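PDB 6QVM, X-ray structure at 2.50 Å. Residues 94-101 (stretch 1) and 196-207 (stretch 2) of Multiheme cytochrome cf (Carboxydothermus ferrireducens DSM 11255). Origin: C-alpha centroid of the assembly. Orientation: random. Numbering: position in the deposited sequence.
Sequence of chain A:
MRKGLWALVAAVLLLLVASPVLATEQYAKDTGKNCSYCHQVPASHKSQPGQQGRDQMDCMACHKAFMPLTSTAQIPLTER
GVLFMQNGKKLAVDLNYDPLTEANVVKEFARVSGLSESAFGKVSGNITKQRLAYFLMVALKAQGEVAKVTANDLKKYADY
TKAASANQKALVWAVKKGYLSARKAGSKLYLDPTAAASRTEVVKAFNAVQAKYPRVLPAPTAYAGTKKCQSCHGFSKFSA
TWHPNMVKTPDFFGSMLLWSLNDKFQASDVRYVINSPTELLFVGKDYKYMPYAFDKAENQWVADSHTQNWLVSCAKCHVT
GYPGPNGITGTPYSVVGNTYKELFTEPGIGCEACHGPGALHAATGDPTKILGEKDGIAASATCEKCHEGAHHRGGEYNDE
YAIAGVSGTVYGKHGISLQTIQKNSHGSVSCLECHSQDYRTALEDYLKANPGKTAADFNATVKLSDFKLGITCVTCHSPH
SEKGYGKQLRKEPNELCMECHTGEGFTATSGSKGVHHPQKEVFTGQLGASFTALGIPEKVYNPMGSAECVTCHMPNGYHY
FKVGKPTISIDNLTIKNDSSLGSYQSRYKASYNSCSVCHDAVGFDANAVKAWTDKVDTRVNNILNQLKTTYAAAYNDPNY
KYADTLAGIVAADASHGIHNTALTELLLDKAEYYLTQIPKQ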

# COMPACT_ATOMS: atom_id res chain seq x y z
N ASP A 94 -6.75 -2.59 33.40
CA ASP A 94 -8.06 -2.01 33.70
C ASP A 94 -8.19 -1.88 35.21
O ASP A 94 -8.27 -2.89 35.92
N LEU A 95 -8.25 -0.64 35.70
CA LEU A 95 -8.31 -0.41 37.14
C LEU A 95 -9.63 -0.85 37.75
O LEU A 95 -9.73 -0.92 38.98
N ASN A 96 -10.65 -1.14 36.94
CA ASN A 96 -11.88 -1.71 37.45
C ASN A 96 -11.72 -3.16 37.89
O ASN A 96 -12.59 -3.67 38.61
N TYR A 97 -10.65 -3.83 37.48
CA TYR A 97 -10.53 -5.28 37.68
C TYR A 97 -9.15 -5.75 38.13
O TYR A 97 -9.07 -6.79 38.78
N ASP A 98 -8.07 -5.04 37.82
CA ASP A 98 -6.73 -5.60 37.94
C ASP A 98 -6.10 -5.28 39.29
O ASP A 98 -6.57 -4.39 40.01
N PRO A 99 -5.04 -6.02 39.67
CA PRO A 99 -4.31 -5.69 40.91
C PRO A 99 -4.04 -4.21 41.10
O PRO A 99 -3.60 -3.51 40.18
N LEU A 100 -4.31 -3.71 42.31
CA LEU A 100 -4.18 -2.29 42.63
C LEU A 100 -2.75 -1.97 43.07
O LEU A 100 -2.49 -1.50 44.18
N THR A 101 -1.81 -2.23 42.16
CA THR A 101 -0.43 -1.88 42.40
C THR A 101 -0.18 -0.44 41.98
O THR A 101 -0.92 0.15 41.18
N ALA A 196 -4.32 1.45 52.55
CA ALA A 196 -4.37 1.02 51.16
C ALA A 196 -5.60 1.61 50.49
O ALA A 196 -6.71 1.49 51.00
N ALA A 197 -5.39 2.29 49.36
CA ALA A 197 -6.51 2.85 48.62
C ALA A 197 -7.43 1.74 48.13
O ALA A 197 -6.97 0.74 47.58
N SER A 198 -8.73 1.91 48.35
CA SER A 198 -9.68 0.93 47.87
C SER A 198 -9.93 1.11 46.38
O SER A 198 -9.69 2.17 45.80
N ARG A 199 -10.42 0.04 45.76
CA ARG A 199 -10.76 0.08 44.35
C ARG A 199 -11.67 1.26 44.01
O ARG A 199 -11.48 1.93 42.99
N THR A 200 -12.65 1.53 44.88
CA THR A 200 -13.56 2.65 44.67
C THR A 200 -12.81 3.97 44.57
O THR A 200 -13.12 4.81 43.71
N GLU A 201 -11.80 4.16 45.42
CA GLU A 201 -11.07 5.43 45.43
C GLU A 201 -10.14 5.54 44.22
O GLU A 201 -9.98 6.63 43.66
N VAL A 202 -9.53 4.43 43.81
CA VAL A 202 -8.71 4.43 42.60
C VAL A 202 -9.56 4.78 41.38
O VAL A 202 -9.19 5.62 40.56
N VAL A 203 -10.73 4.14 41.27
CA VAL A 203 -11.59 4.35 40.11
C VAL A 203 -12.14 5.77 40.11
O VAL A 203 -12.24 6.42 39.06
N LYS A 204 -12.49 6.30 41.29
CA LYS A 204 -12.95 7.68 41.37
C LYS A 204 -11.83 8.64 40.97
O LYS A 204 -12.10 9.71 40.39
N ALA A 205 -10.58 8.28 41.25
CA ALA A 205 -9.46 9.10 40.82
C ALA A 205 -9.22 8.95 39.32
O ALA A 205 -8.98 9.94 38.62
N PHE A 206 -9.30 7.72 38.81
CA PHE A 206 -9.13 7.48 37.38
C PHE A 206 -10.19 8.22 36.56
O PHE A 206 -9.89 8.77 35.50
N ASN A 207 -11.43 8.26 37.07
CA ASN A 207 -12.49 8.98 36.37
C ASN A 207 -12.16 10.46 36.25
O ASN A 207 -12.47 11.09 35.23

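Packing of the loop 94-101 against the helix that begins at Arg199. Leu95 and Leu100 point toward the helix, both with chi1 m and chi2 t, and Val202 (chi1 t) points back at them, so it receives both leucines: Leu95 CD1 lies 3.7 Å from Val202 CG1, and Leu100 CD2 lies 3.9 Å from Val202 CG2. One turn further along, Phe206 (chi1 t) also points toward the loop and adds its CB, 3.9 Å from Leu95 CD1. At the start of the helix Leu100 CD1 packs on backbone, 3.5 Å from Arg199 N. Val203 (chi1 t) leaves sideways and borders the apolar patch, its CG2 3.2 Å from Asn96 OD1; Asn96 starts out away from the helix, but its m rotamer brings its end back. At the polar edge Arg199, chi1 t with chi2 and chi3 between wells, bends over the loop. Its NE donates a nearly straight hydrogen bond to Leu95 O (3.1 Å, 172°), tying the helix to the loop backbone. Leu100 CD2 covers one face of the guanidinium, 3.8 Å from Arg199 NH2, and Tyr97 C lies over the opposite face. Behind this edge the loop braces itself: Asn96 N donates to Asp94 OD1 (3.0 Å) and Asp94 N to Asp98 OD2 (2.8 Å).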

# COMPACT_ATOMS: atom_id res chain seq x y z
CB ASP A 94 -9.18 -2.87 33.11
CG ASP A 94 -10.54 -2.18 33.17
OD1 ASP A 94 -10.71 -1.21 33.94
OD2 ASP A 94 -11.45 -2.63 32.43
CB LEU A 95 -8.07 1.07 37.45
CG LEU A 95 -6.69 1.62 37.07
CD1 LEU A 95 -6.54 3.07 37.50
CD2 LEU A 95 -5.57 0.76 37.65
CB ASN A 96 -12.99 -1.61 36.40
CG ASN A 96 -13.45 -0.19 36.16
OD1 ASN A 96 -13.50 0.63 37.08
ND2 ASN A 96 -13.81 0.11 34.92
CB TYR A 97 -10.89 -6.02 36.39
CG TYR A 97 -12.30 -5.77 35.89
CD1 TYR A 97 -13.39 -6.38 36.50
CD2 TYR A 97 -12.54 -4.94 34.81
CE1 TYR A 97 -14.68 -6.16 36.06
CE2 TYR A 97 -13.82 -4.72 34.35
CZ TYR A 97 -14.89 -5.33 34.98
OH TYR A 97 -16.17 -5.11 34.52
CB ASP A 98 -5.85 -5.09 36.80
CG ASP A 98 -6.17 -5.74 35.48
OD1 ASP A 98 -6.65 -6.89 35.49
OD2 ASP A 98 -5.96 -5.10 34.43
CB PRO A 99 -3.00 -6.48 40.74
CG PRO A 99 -3.42 -7.69 39.98
CD PRO A 99 -4.56 -7.27 39.07
CB LEU A 100 -5.18 -1.90 43.70
CG LEU A 100 -6.66 -1.88 43.30
CD1 LEU A 100 -7.52 -1.56 44.51
CD2 LEU A 100 -6.89 -0.86 42.19
CB THR A 101 0.51 -2.80 41.62
OG1 THR A 101 0.46 -2.46 40.23
CG2 THR A 101 0.09 -4.26 41.79
CB ALA A 196 -4.40 -0.50 51.07
CB ALA A 197 -6.00 3.67 47.44
CB SER A 198 -11.00 1.02 48.64
OG SER A 198 -11.59 2.30 48.49
CB ARG A 199 -11.41 -1.25 43.96
CG ARG A 199 -11.84 -1.34 42.51
CD ARG A 199 -11.73 -2.76 41.97
NE ARG A 199 -10.50 -2.90 41.18
CZ ARG A 199 -9.58 -3.85 41.35
NH1 ARG A 199 -9.73 -4.78 42.30
NH2 ARG A 199 -8.50 -3.88 40.57
CB THR A 200 -14.59 2.70 45.80
OG1 THR A 200 -15.46 1.56 45.71
CG2 THR A 200 -15.40 3.99 45.76
CB GLU A 201 -10.29 5.57 46.73
CG GLU A 201 -11.20 5.70 47.95
CD GLU A 201 -10.42 5.85 49.24
OE1 GLU A 201 -9.68 4.91 49.61
OE2 GLU A 201 -10.52 6.93 49.87
CB VAL A 202 -8.01 3.07 42.42
CG1 VAL A 202 -7.31 3.00 41.07
CG2 VAL A 202 -7.02 2.83 43.55
CB VAL A 203 -12.71 3.30 40.09
CG1 VAL A 203 -13.84 3.72 39.15
CG2 VAL A 203 -12.14 1.96 39.69
CB LYS A 204 -13.46 7.98 42.77
CG LYS A 204 -14.15 9.33 42.93
CD LYS A 204 -15.25 9.25 43.98
CE LYS A 204 -15.86 10.61 44.25
NZ LYS A 204 -14.90 11.51 44.96
CB ALA A 205 -8.20 8.73 41.61
CB PHE A 206 -9.17 5.98 37.10
CG PHE A 206 -8.94 5.61 35.67
CD1 PHE A 206 -7.76 5.97 35.02
CD2 PHE A 206 -9.89 4.89 34.96
CE1 PHE A 206 -7.54 5.62 33.70
CE2 PHE A 206 -9.67 4.54 33.63
CZ PHE A 206 -8.50 4.91 33.00
CB ASN A 207 -13.83 8.78 37.09
CG ASN A 207 -14.35 7.37 36.96
OD1 ASN A 207 -13.91 6.61 36.09
ND2 ASN A 207 -15.28 6.99 37.83